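Local coordinates for Oxidored_FMN domain-containing protein (PDB 6L6J), which is a 6-hydroxypseudooxynicotine amine oxidase that carries FMN, a [4Fe-4S] cluster and a bound ADP, at residues Ala389-Ile394 against Arg410-Ser415; Ala417-Glu422 against Asp461-Ala466; Asp475-Ala480 against Arg639-Ile644. One frame throughout, in Å; residues are numbered along the deposited sequence.

Contact 1: residues Ala389-Ile394 against Arg410-Ser415; sequences ASILVI and RGYQVS
With CG anti to the carbonyl carbon and beside the backbone N (chi1 -69°), Tyr-412 sets its ring next to Ile-391, whose CG1 takes the same position on its own residue (chi1 -60°) and carries CD1 to the tyrosine. These residues belong to the first beta-alpha-beta crossover of a Rossmann-like domain: strand 390-394 leads into helix 398-410, and strand 413-417 returns parallel to it. The helix ends in a Schellman motif, with Gly-411 leaving the helical conformation at positive phi just before Tyr-412.

Four backbone hydrogen bonds fix the register. Gln-413 N donates to Ala-389 O at 3.1 Å, and Ile-391 N to Gln-413 O at 2.9 Å. Ile-391 then accepts as well, its O taking Ser-415 N at 2.9 Å, so that it spans Gln-413 and Ser-415 and is paired in register with Val-414.

The apolar contact lies at the start of the strands. The Ile-391 and Tyr-412 side chains cross obliquely, with Ile-391 CD1 3.5 Å from Tyr-412 CB, while Ala-389 CB lies 3.9 Å from Tyr-412 CD1 and Ala-389 O sits at the ring edge. Leu-407 of the intervening helix touches both Ile-391 and Tyr-412. The phenol oxygen is hydrogen-bonded to His-385, and Tyr-667 meets the ring edge-to-face. An alanine at Tyr-412 removes the ring and the phenol oxygen, with the packing on Ala-389 and Ile-391 and the bond to His-385, which would probably loosen the start of the strand pair against Leu-407. On the other side of the sheet, Leu-392 CD1 reaches Ser-415 CB at 4.0 Å, and Phe-472 touches both residues. The final bond of the set is the straightest, Val-393 N to Ser-415 O at 2.8 Å with 168° at the hydrogen.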
loop_
_atom_site.group_PDB
_atom_site.type_symbol
_atom_site.label_atom_id
_atom_site.label_comp_id
_atom_site.label_asym_id
_atom_site.label_seq_id
_atom_site.Cartn_x
_atom_site.Cartn_y
_atom_site.Cartn_z
ATOM N N ALA A 389 4.466 -21.457 -29.817
ATOM C CA ALA A 389 5.767 -21.275 -29.126
ATOM C C ALA A 389 5.653 -21.772 -27.680
ATOM O O ALA A 389 4.620 -21.487 -27.036
ATOM C CB ALA A 389 6.203 -19.830 -29.166
ATOM N N SER A 390 6.685 -22.472 -27.195
ATOM C CA SER A 390 6.739 -23.065 -25.837
ATOM C C SER A 390 7.801 -22.337 -24.990
ATOM O O SER A 390 8.898 -22.027 -25.525
ATOM C CB SER A 390 6.947 -24.570 -25.892
ATOM O OG SER A 390 8.320 -24.911 -25.797
ATOM N N ILE A 391 7.473 -22.102 -23.709
ATOM C CA ILE A 391 8.356 -21.455 -22.691
ATOM C C ILE A 391 8.496 -22.371 -21.457
ATOM O O ILE A 391 7.470 -22.792 -20.889
ATOM C CB ILE A 391 7.818 -20.053 -22.311
ATOM C CG1 ILE A 391 7.739 -19.111 -23.521
ATOM C CG2 ILE A 391 8.649 -19.451 -21.185
ATOM C CD1 ILE A 391 6.383 -19.031 -24.165
ATOM N N LEU A 392 9.733 -22.651 -21.035
ATOM C CA LEU A 392 10.037 -23.337 -19.752
ATOM C C LEU A 392 10.403 -22.277 -18.706
ATOM O O LEU A 392 11.382 -21.534 -18.922
ATOM C CB LEU A 392 11.181 -24.338 -19.945
ATOM C CG LEU A 392 11.569 -25.165 -18.713
ATOM C CD1 LEU A 392 10.359 -25.813 -18.059
ATOM C CD2 LEU A 392 12.591 -26.240 -19.070
ATOM N N VAL A 393 9.628 -22.211 -17.623
ATOM C CA VAL A 393 9.901 -21.326 -16.455
ATOM C C VAL A 393 10.487 -22.193 -15.340
ATOM O O VAL A 393 9.823 -23.149 -14.894
ATOM C CB VAL A 393 8.632 -20.572 -16.015
ATOM C CG1 VAL A 393 8.851 -19.790 -14.735
ATOM C CG2 VAL A 393 8.116 -19.657 -17.116
ATOM N N ILE A 394 11.679 -21.842 -14.882
ATOM C CA ILE A 394 12.413 -22.599 -13.835
ATOM C C ILE A 394 12.369 -21.790 -12.535
ATOM O O ILE A 394 13.135 -20.813 -12.411
ATOM C CB ILE A 394 13.839 -22.916 -14.322
ATOM C CG1 ILE A 394 13.841 -23.227 -15.820
ATOM C CG2 ILE A 394 14.438 -24.038 -13.492
ATOM C CD1 ILE A 394 15.120 -23.837 -16.335
ATOM N N ARG A 410 -1.612 -14.840 -22.581
ATOM C CA ARG A 410 -1.367 -14.383 -23.977
ATOM C C ARG A 410 -1.654 -15.531 -24.942
ATOM O O ARG A 410 -1.976 -15.233 -26.112
ATOM C CB ARG A 410 0.074 -13.904 -24.161
ATOM C CG ARG A 410 0.441 -12.682 -23.336
ATOM C CD ARG A 410 1.844 -12.208 -23.647
ATOM N NE ARG A 410 1.929 -11.774 -25.028
ATOM C CZ ARG A 410 3.048 -11.530 -25.693
ATOM N NH1 ARG A 410 4.226 -11.664 -25.099
ATOM N NH2 ARG A 410 2.973 -11.151 -26.963
ATOM N N GLY A 411 -1.500 -16.772 -24.468
ATOM C CA GLY A 411 -1.921 -18.010 -25.155
ATOM C C GLY A 411 -0.756 -18.948 -25.465
ATOM O O GLY A 411 -1.014 -19.985 -26.119
ATOM N N TYR A 412 0.477 -18.627 -25.037
ATOM C CA TYR A 412 1.689 -19.465 -25.272
ATOM C C TYR A 412 1.520 -20.831 -24.600
ATOM O O TYR A 412 0.709 -20.951 -23.652
ATOM C CB TYR A 412 2.970 -18.816 -24.734
ATOM C CG TYR A 412 3.410 -17.581 -25.475
ATOM C CD1 TYR A 412 4.195 -17.671 -26.610
ATOM C CD2 TYR A 412 3.017 -16.316 -25.063
ATOM C CE1 TYR A 412 4.581 -16.541 -27.317
ATOM C CE2 TYR A 412 3.397 -15.176 -25.754
ATOM C CZ TYR A 412 4.179 -15.289 -26.889
ATOM O OH TYR A 412 4.557 -14.167 -27.571
ATOM N N GLN A 413 2.281 -21.819 -25.073
ATOM C CA GLN A 413 2.438 -23.140 -24.401
ATOM C C GLN A 413 3.469 -22.953 -23.285
ATOM O O GLN A 413 4.598 -22.576 -23.610
ATOM C CB GLN A 413 2.865 -24.236 -25.393
ATOM C CG GLN A 413 1.971 -24.352 -26.625
ATOM C CD GLN A 413 0.522 -24.559 -26.260
ATOM O OE1 GLN A 413 0.194 -25.300 -25.340
ATOM N NE2 GLN A 413 -0.361 -23.886 -26.976
ATOM N N VAL A 414 3.085 -23.170 -22.025
ATOM C CA VAL A 414 3.909 -22.802 -20.834
ATOM C C VAL A 414 4.107 -24.023 -19.940
ATOM O O VAL A 414 3.122 -24.523 -19.412
ATOM C CB VAL A 414 3.268 -21.646 -20.040
ATOM C CG1 VAL A 414 3.999 -21.385 -18.727
ATOM C CG2 VAL A 414 3.170 -20.378 -20.885
ATOM N N SER A 415 5.353 -24.444 -19.742
ATOM C CA SER A 415 5.743 -25.390 -18.667
ATOM C C SER A 415 6.447 -24.611 -17.549
ATOM O O SER A 415 7.230 -23.690 -17.867
ATOM C CB SER A 415 6.584 -26.501 -19.215
ATOM O OG SER A 415 5.772 -27.372 -19.981
#

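Contact 2: residues Ala417-Glu422 against Asp461-Ala466; sequences ADAGSE and DSPLGA. With ADP (adenosine-5'-diphosphate), chain D.
The two loops run in roughly opposing directions, 143° apart end to end, and come closest at Ala-419 and Pro-463, whose CA atoms are 4.2 Å apart. A single backbone hydrogen bond joins them: Ser-462 N points almost straight at Asp-418 O (3.0 Å, 168° at the hydrogen), although it approaches from above the carbonyl plane.

Small apolar groups pack around that bond. Leu-464, with CG beside its backbone N, brings CD1 to within 3.6 Å of Ala-417 CB, and Ala-419 CB rests 3.8 Å from CB of the Pro-463 ring. At the outer end, Asp-461 OD1 comes alongside the Gly-420 and Ser-421 backbone without a hydrogen bond to either.

Asp-418 has CG anti to the backbone N (chi1 -172°), which turns the carboxylate away from the 461-466 loop and onto the nucleotide. OD2 accepts Gly-420 N at 2.8 Å, closing an Asx turn, while OD1 takes the ribose O3' of ADP at 2.5 Å and also the amide of Gly-396 in the glycine-rich turn. The second loop reads the base through its backbone: Leu-464 N donates to ADP N1 at 3.3 Å, and ADP N6 donates to Leu-464 O at 3.1 Å.

Ribose and adenine are thus gripped from separate loops, joined by one backbone hydrogen bond and two small apolar contacts. An acid after the second strand that binds a ribose hydroxyl is a familiar Rossmann feature, and its negative charge would probably disfavour an additional phosphate on this part of the ribose.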
loop_
_atom_site.group_PDB
_atom_site.type_symbol
_atom_site.label_atom_id
_atom_site.label_comp_id
_atom_site.label_asym_id
_atom_site.label_seq_id
_atom_site.Cartn_x
_atom_site.Cartn_y
_atom_site.Cartn_z
ATOM N N ALA A 417 8.497 -25.539 -13.713
ATOM C CA ALA A 417 9.113 -26.539 -12.817
ATOM C C ALA A 417 9.570 -25.861 -11.519
ATOM O O ALA A 417 10.025 -24.705 -11.584
ATOM C CB ALA A 417 10.274 -27.200 -13.521
ATOM N N ASP A 418 9.448 -26.554 -10.380
ATOM C CA ASP A 418 10.025 -26.139 -9.073
ATOM C C ASP A 418 10.560 -27.379 -8.361
ATOM O O ASP A 418 9.975 -28.463 -8.545
ATOM C CB ASP A 418 8.989 -25.451 -8.178
ATOM C CG ASP A 418 9.609 -24.857 -6.926
ATOM O OD1 ASP A 418 10.239 -23.783 -7.056
ATOM O OD2 ASP A 418 9.515 -25.511 -5.833
ATOM N N ALA A 419 11.606 -27.217 -7.556
ATOM C CA ALA A 419 12.325 -28.327 -6.887
ATOM C C ALA A 419 11.575 -28.778 -5.625
ATOM O O ALA A 419 11.894 -29.888 -5.157
ATOM C CB ALA A 419 13.745 -27.903 -6.575
ATOM N N GLY A 420 10.639 -27.964 -5.106
ATOM C CA GLY A 420 9.943 -28.203 -3.823
ATOM C C GLY A 420 8.577 -28.862 -4.004
ATOM O O GLY A 420 8.125 -28.980 -5.130
ATOM N N SER A 421 7.923 -29.267 -2.916
ATOM C CA SER A 421 6.622 -29.989 -2.935
ATOM C C SER A 421 5.455 -28.998 -2.943
ATOM O O SER A 421 4.297 -29.478 -2.949
ATOM C CB SER A 421 6.494 -30.951 -1.779
ATOM O OG SER A 421 7.426 -30.655 -0.756
ATOM N N GLU A 422 5.726 -27.687 -2.945
ATOM C CA GLU A 422 4.672 -26.641 -2.795
ATOM C C GLU A 422 5.065 -25.392 -3.584
ATOM O O GLU A 422 6.238 -24.946 -3.463
ATOM C CB GLU A 422 4.478 -26.314 -1.315
ATOM C CG GLU A 422 3.178 -25.598 -1.012
ATOM C CD GLU A 422 3.084 -25.063 0.411
ATOM O OE1 GLU A 422 3.410 -25.820 1.354
ATOM O OE2 GLU A 422 2.692 -23.890 0.581
ATOM N N ASP A 461 8.065 -31.450 -8.441
ATOM C CA ASP A 461 9.130 -32.159 -7.678
ATOM C C ASP A 461 10.314 -32.337 -8.607
ATOM O O ASP A 461 10.906 -33.416 -8.598
ATOM C CB ASP A 461 8.598 -33.432 -7.020
ATOM C CG ASP A 461 7.995 -33.166 -5.649
ATOM O OD1 ASP A 461 8.718 -32.593 -4.787
ATOM O OD2 ASP A 461 6.803 -33.487 -5.457
ATOM N N SER A 462 10.672 -31.250 -9.289
ATOM C CA SER A 462 11.512 -31.241 -10.504
ATOM C C SER A 462 12.667 -30.255 -10.356
ATOM O O SER A 462 12.629 -29.154 -10.896
ATOM C CB SER A 462 10.634 -30.966 -11.691
ATOM O OG SER A 462 9.434 -31.733 -11.596
ATOM N N PRO A 463 13.739 -30.630 -9.619
ATOM C CA PRO A 463 15.005 -29.905 -9.679
ATOM C C PRO A 463 15.625 -30.178 -11.055
ATOM O O PRO A 463 15.666 -31.329 -11.440
ATOM C CB PRO A 463 15.836 -30.471 -8.511
ATOM C CG PRO A 463 15.258 -31.845 -8.267
ATOM C CD PRO A 463 13.800 -31.766 -8.686
ATOM N N LEU A 464 16.024 -29.127 -11.768
ATOM C CA LEU A 464 16.527 -29.205 -13.166
ATOM C C LEU A 464 18.018 -28.837 -13.206
ATOM O O LEU A 464 18.376 -27.735 -12.734
ATOM C CB LEU A 464 15.706 -28.269 -14.061
ATOM C CG LEU A 464 14.205 -28.552 -14.132
ATOM C CD1 LEU A 464 13.496 -27.520 -15.005
ATOM C CD2 LEU A 464 13.923 -29.955 -14.648
ATOM N N GLY A 465 18.850 -29.750 -13.720
ATOM C CA GLY A 465 20.220 -29.461 -14.191
ATOM C C GLY A 465 20.156 -28.840 -15.576
ATOM O O GLY A 465 19.036 -28.834 -16.154
ATOM N N ALA A 466 21.292 -28.343 -16.083
ATOM C CA ALA A 466 21.423 -27.664 -17.398
ATOM C C ALA A 466 21.067 -28.631 -18.529
ATOM O O ALA A 466 20.461 -28.177 -19.519
ATOM C CB ALA A 466 22.818 -27.131 -17.571
HETATM P PB ADP D . 11.624 -15.098 -6.685
HETATM O O1B ADP D . 10.452 -15.778 -7.355
HETATM O O2B ADP D . 11.213 -13.985 -5.722
HETATM O O3B ADP D . 12.677 -14.663 -7.673
HETATM P PA ADP D . 11.921 -17.478 -5.002
HETATM O O1A ADP D . 10.551 -17.192 -4.486
HETATM O O2A ADP D . 13.004 -17.770 -4.032
HETATM O O3A ADP D . 12.398 -16.204 -5.822
HETATM O "O5'" ADP D . 11.839 -18.614 -6.145
HETATM C "C5'" ADP D . 12.903 -19.570 -6.365
HETATM C "C4'" ADP D . 12.317 -20.955 -6.488
HETATM O "O4'" ADP D . 13.031 -21.667 -7.535
HETATM C "C3'" ADP D . 12.446 -21.841 -5.235
HETATM O "O3'" ADP D . 11.355 -22.737 -5.067
HETATM C "C2'" ADP D . 13.740 -22.603 -5.544
HETATM O "O2'" ADP D . 13.968 -23.761 -4.765
HETATM C "C1'" ADP D . 13.471 -22.901 -7.015
HETATM N N9 ADP D . 14.631 -23.396 -7.757
HETATM C C8 ADP D . 15.949 -23.020 -7.627
HETATM N N7 ADP D . 16.754 -23.675 -8.425
HETATM C C5 ADP D . 15.920 -24.557 -9.111
HETATM C C6 ADP D . 16.161 -25.533 -10.106
HETATM N N6 ADP D . 17.357 -25.789 -10.618
HETATM N N1 ADP D . 15.099 -26.231 -10.581
HETATM C C2 ADP D . 13.889 -25.962 -10.081
HETATM N N3 ADP D . 13.545 -25.069 -9.157
HETATM C C4 ADP D . 14.611 -24.391 -8.706
#

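Contact 3: residues Asp475-Ala480 against Arg639-Ile644; sequences DHVIVA and RSVERI. With ADP (adenosine-5'-diphosphate), chain D.
Ile-644 wraps its CG1 branch around a methyl of Ile-478: its CG1 sits in the crowded position between backbone N and carbonyl carbon (chi1 52°), which lays CD1 against Ile-478 CG2 at 3.4 Å, the two chains crossing obliquely. Beside them Glu-642 also starts from the crowded position and then extends, running parallel to Ile-478 so that OE1 lies 3.8 Å from Ile-478 CG1. On the reverse side of the sheet, the forked Val-641 fits between two valines, CG2 approaching Val-477 CB at 4.1 Å and CG1 approaching Val-479 CG2 at 4.2 Å.

The His-476 ring fills the place between Ser-640 and Glu-642 and is gripped at both nitrogens, each partner at the ring edge. ND1 is hydrogen-bonded to Ser-640 OG (2.9 Å); NE2 donates to Glu-642 OE1 at 3.0 Å, using the anti lone pair of that oxygen, with ring and carboxylate planes 67° apart. The two bonds fix the rotation of the ring, and the carboxylate would probably stabilise a proton on NE2.

Beneath these groups the strands are parallel and joined by four backbone bonds, from Val-477 N to Ser-640 O (3.1 Å) through to Ile-644 N and Val-479 O (2.9 Å).

Strand 641-643 is an outermost strand of the five-stranded Rossmann-like sheet within this chain. Helix 653-666 packs on Ile-478, Glu-642 and Ile-644, Tyr-667 stacks on His-476, helix 624-632 lies against Val-477, Val-479 and Arg-643, and strand 390-394 flanks 476-479 on its other edge.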
loop_
_atom_site.group_PDB
_atom_site.type_symbol
_atom_site.label_atom_id
_atom_site.label_comp_id
_atom_site.label_asym_id
_atom_site.label_seq_id
_atom_site.Cartn_x
_atom_site.Cartn_y
_atom_site.Cartn_z
ATOM N N ASP A 475 11.361 -23.084 -26.717
ATOM C CA ASP A 475 11.729 -21.966 -27.631
ATOM C C ASP A 475 12.393 -20.848 -26.826
ATOM O O ASP A 475 13.174 -20.079 -27.404
ATOM C CB ASP A 475 10.509 -21.444 -28.387
ATOM C CG ASP A 475 10.046 -22.382 -29.480
ATOM O OD1 ASP A 475 10.843 -22.610 -30.400
ATOM O OD2 ASP A 475 8.907 -22.894 -29.386
ATOM N N HIS A 476 12.091 -20.778 -25.530
ATOM C CA HIS A 476 12.545 -19.698 -24.619
ATOM C C HIS A 476 12.573 -20.223 -23.186
ATOM O O HIS A 476 11.560 -20.786 -22.766
ATOM C CB HIS A 476 11.627 -18.473 -24.774
ATOM C CG HIS A 476 12.067 -17.293 -23.972
ATOM N ND1 HIS A 476 13.272 -16.673 -24.176
ATOM C CD2 HIS A 476 11.488 -16.646 -22.939
ATOM C CE1 HIS A 476 13.409 -15.680 -23.318
ATOM N NE2 HIS A 476 12.328 -15.642 -22.550
ATOM N N VAL A 477 13.676 -20.017 -22.463
ATOM C CA VAL A 477 13.809 -20.403 -21.023
ATOM C C VAL A 477 13.827 -19.126 -20.187
ATOM O O VAL A 477 14.687 -18.259 -20.469
ATOM C CB VAL A 477 15.082 -21.224 -20.737
ATOM C CG1 VAL A 477 15.191 -21.575 -19.257
ATOM C CG2 VAL A 477 15.162 -22.473 -21.607
ATOM N N ILE A 478 12.951 -19.036 -19.179
ATOM C CA ILE A 478 13.025 -17.983 -18.124
ATOM C C ILE A 478 13.554 -18.653 -16.853
ATOM O O ILE A 478 12.945 -19.661 -16.444
ATOM C CB ILE A 478 11.651 -17.317 -17.924
ATOM C CG1 ILE A 478 11.234 -16.522 -19.167
ATOM C CG2 ILE A 478 11.655 -16.449 -16.681
ATOM C CD1 ILE A 478 9.785 -16.136 -19.204
ATOM N N VAL A 479 14.663 -18.159 -16.291
ATOM C CA VAL A 479 15.249 -18.681 -15.024
ATOM C C VAL A 479 14.792 -17.742 -13.907
ATOM O O VAL A 479 15.127 -16.539 -13.995
ATOM C CB VAL A 479 16.790 -18.804 -15.049
ATOM C CG1 VAL A 479 17.304 -19.474 -13.790
ATOM C CG2 VAL A 479 17.318 -19.548 -16.270
ATOM N N ALA A 480 14.113 -18.293 -12.888
ATOM C CA ALA A 480 13.551 -17.549 -11.746
ATOM C C ALA A 480 13.904 -18.245 -10.425
ATOM O O ALA A 480 13.026 -18.316 -9.537
ATOM C CB ALA A 480 12.069 -17.432 -11.952
ATOM N N ARG A 639 18.941 -21.022 -27.387
ATOM C CA ARG A 639 19.387 -19.749 -28.031
ATOM C C ARG A 639 18.755 -18.553 -27.299
ATOM O O ARG A 639 19.385 -17.483 -27.261
ATOM C CB ARG A 639 19.049 -19.720 -29.526
ATOM C CG ARG A 639 20.115 -19.020 -30.359
ATOM C CD ARG A 639 19.780 -18.881 -31.833
ATOM N NE ARG A 639 19.155 -17.598 -32.149
ATOM C CZ ARG A 639 19.157 -17.012 -33.350
ATOM N NH1 ARG A 639 19.759 -17.580 -34.382
ATOM N NH2 ARG A 639 18.556 -15.846 -33.514
ATOM N N SER A 640 17.558 -18.740 -26.734
ATOM C CA SER A 640 16.803 -17.731 -25.948
ATOM C C SER A 640 16.763 -18.154 -24.472
ATOM O O SER A 640 16.107 -19.159 -24.161
ATOM C CB SER A 640 15.419 -17.550 -26.517
ATOM O OG SER A 640 14.983 -16.199 -26.428
ATOM N N VAL A 641 17.471 -17.425 -23.607
ATOM C CA VAL A 641 17.478 -17.605 -22.124
ATOM C C VAL A 641 17.585 -16.240 -21.427
ATOM O O VAL A 641 18.521 -15.491 -21.734
ATOM C CB VAL A 641 18.633 -18.518 -21.673
ATOM C CG1 VAL A 641 18.672 -18.663 -20.161
ATOM C CG2 VAL A 641 18.562 -19.882 -22.335
ATOM N N GLU A 642 16.682 -15.954 -20.485
ATOM C CA GLU A 642 16.740 -14.745 -19.614
ATOM C C GLU A 642 16.562 -15.169 -18.146
ATOM O O GLU A 642 16.048 -16.278 -17.911
ATOM C CB GLU A 642 15.719 -13.709 -20.087
ATOM C CG GLU A 642 14.341 -13.868 -19.490
ATOM C CD GLU A 642 13.323 -12.852 -19.985
ATOM O OE1 GLU A 642 12.377 -13.262 -20.698
ATOM O OE2 GLU A 642 13.470 -11.650 -19.639
ATOM N N ARG A 643 17.032 -14.339 -17.207
ATOM C CA ARG A 643 16.823 -14.513 -15.743
ATOM C C ARG A 643 15.935 -13.358 -15.237
ATOM O O ARG A 643 15.950 -12.265 -15.867
ATOM C CB ARG A 643 18.179 -14.644 -15.038
ATOM C CG ARG A 643 19.003 -13.367 -14.945
ATOM C CD ARG A 643 20.498 -13.583 -14.716
ATOM N NE ARG A 643 21.046 -12.754 -13.662
ATOM C CZ ARG A 643 22.322 -12.713 -13.292
ATOM N NH1 ARG A 643 23.234 -13.423 -13.921
ATOM N NH2 ARG A 643 22.703 -11.941 -12.290
ATOM N N ILE A 644 15.143 -13.599 -14.184
ATOM C CA ILE A 644 14.181 -12.607 -13.609
ATOM C C ILE A 644 14.019 -12.826 -12.104
ATOM O O ILE A 644 14.200 -13.961 -11.642
ATOM C CB ILE A 644 12.818 -12.694 -14.297
ATOM C CG1 ILE A 644 12.294 -14.124 -14.299
ATOM C CG2 ILE A 644 12.871 -12.114 -15.696
ATOM C CD1 ILE A 644 10.781 -14.207 -14.335
HETATM P PB ADP D . 11.624 -15.098 -6.685
HETATM O O1B ADP D . 10.452 -15.778 -7.355
HETATM O O2B ADP D . 11.213 -13.985 -5.722
HETATM O O3B ADP D . 12.677 -14.663 -7.673
HETATM P PA ADP D . 11.921 -17.478 -5.002
HETATM O O1A ADP D . 10.551 -17.192 -4.486
HETATM O O2A ADP D . 13.004 -17.770 -4.032
HETATM O O3A ADP D . 12.398 -16.204 -5.822
HETATM O "O5'" ADP D . 11.839 -18.614 -6.145
HETATM C "C5'" ADP D . 12.903 -19.570 -6.365
HETATM C "C4'" ADP D . 12.317 -20.955 -6.488
HETATM O "O4'" ADP D . 13.031 -21.667 -7.535
HETATM C "C3'" ADP D . 12.446 -21.841 -5.235
HETATM O "O3'" ADP D . 11.355 -22.737 -5.067
HETATM C "C2'" ADP D . 13.740 -22.603 -5.544
HETATM O "O2'" ADP D . 13.968 -23.761 -4.765
HETATM C "C1'" ADP D . 13.471 -22.901 -7.015
HETATM N N9 ADP D . 14.631 -23.396 -7.757
HETATM C C8 ADP D . 15.949 -23.020 -7.627
HETATM N N7 ADP D . 16.754 -23.675 -8.425
HETATM C C5 ADP D . 15.920 -24.557 -9.111
HETATM C C6 ADP D . 16.161 -25.533 -10.106
HETATM N N6 ADP D . 17.357 -25.789 -10.618
HETATM N N1 ADP D . 15.099 -26.231 -10.581
HETATM C C2 ADP D . 13.889 -25.962 -10.081
HETATM N N3 ADP D . 13.545 -25.069 -9.157
HETATM C C4 ADP D . 14.611 -24.391 -8.706
#

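All three contacts belong to one ADP-binding, Rossmann-like domain and follow one another along the chain. Contacts 1 and 3, with centres 11 Å apart, occupy neighbouring places in the same parallel sheet, whose order is 456-459, 413-417, 390-394, 476-479, 641-643; strands 390-394 and 476-479 join them, with Ile-394 O 2.7 Å from Ala-480 N. The centre of contact 2 is about 16 Å from the centres of the other two, in loops that follow strands 413-417 and 456-459. It touches contact 1 where Val-393 O meets Ala-417 N at 3.0 Å. Contacts 2 and 3 do not touch, yet both reach ADP, so the nucleotide lies at the C-terminal ends of the strands, as in Rossmann-type folds.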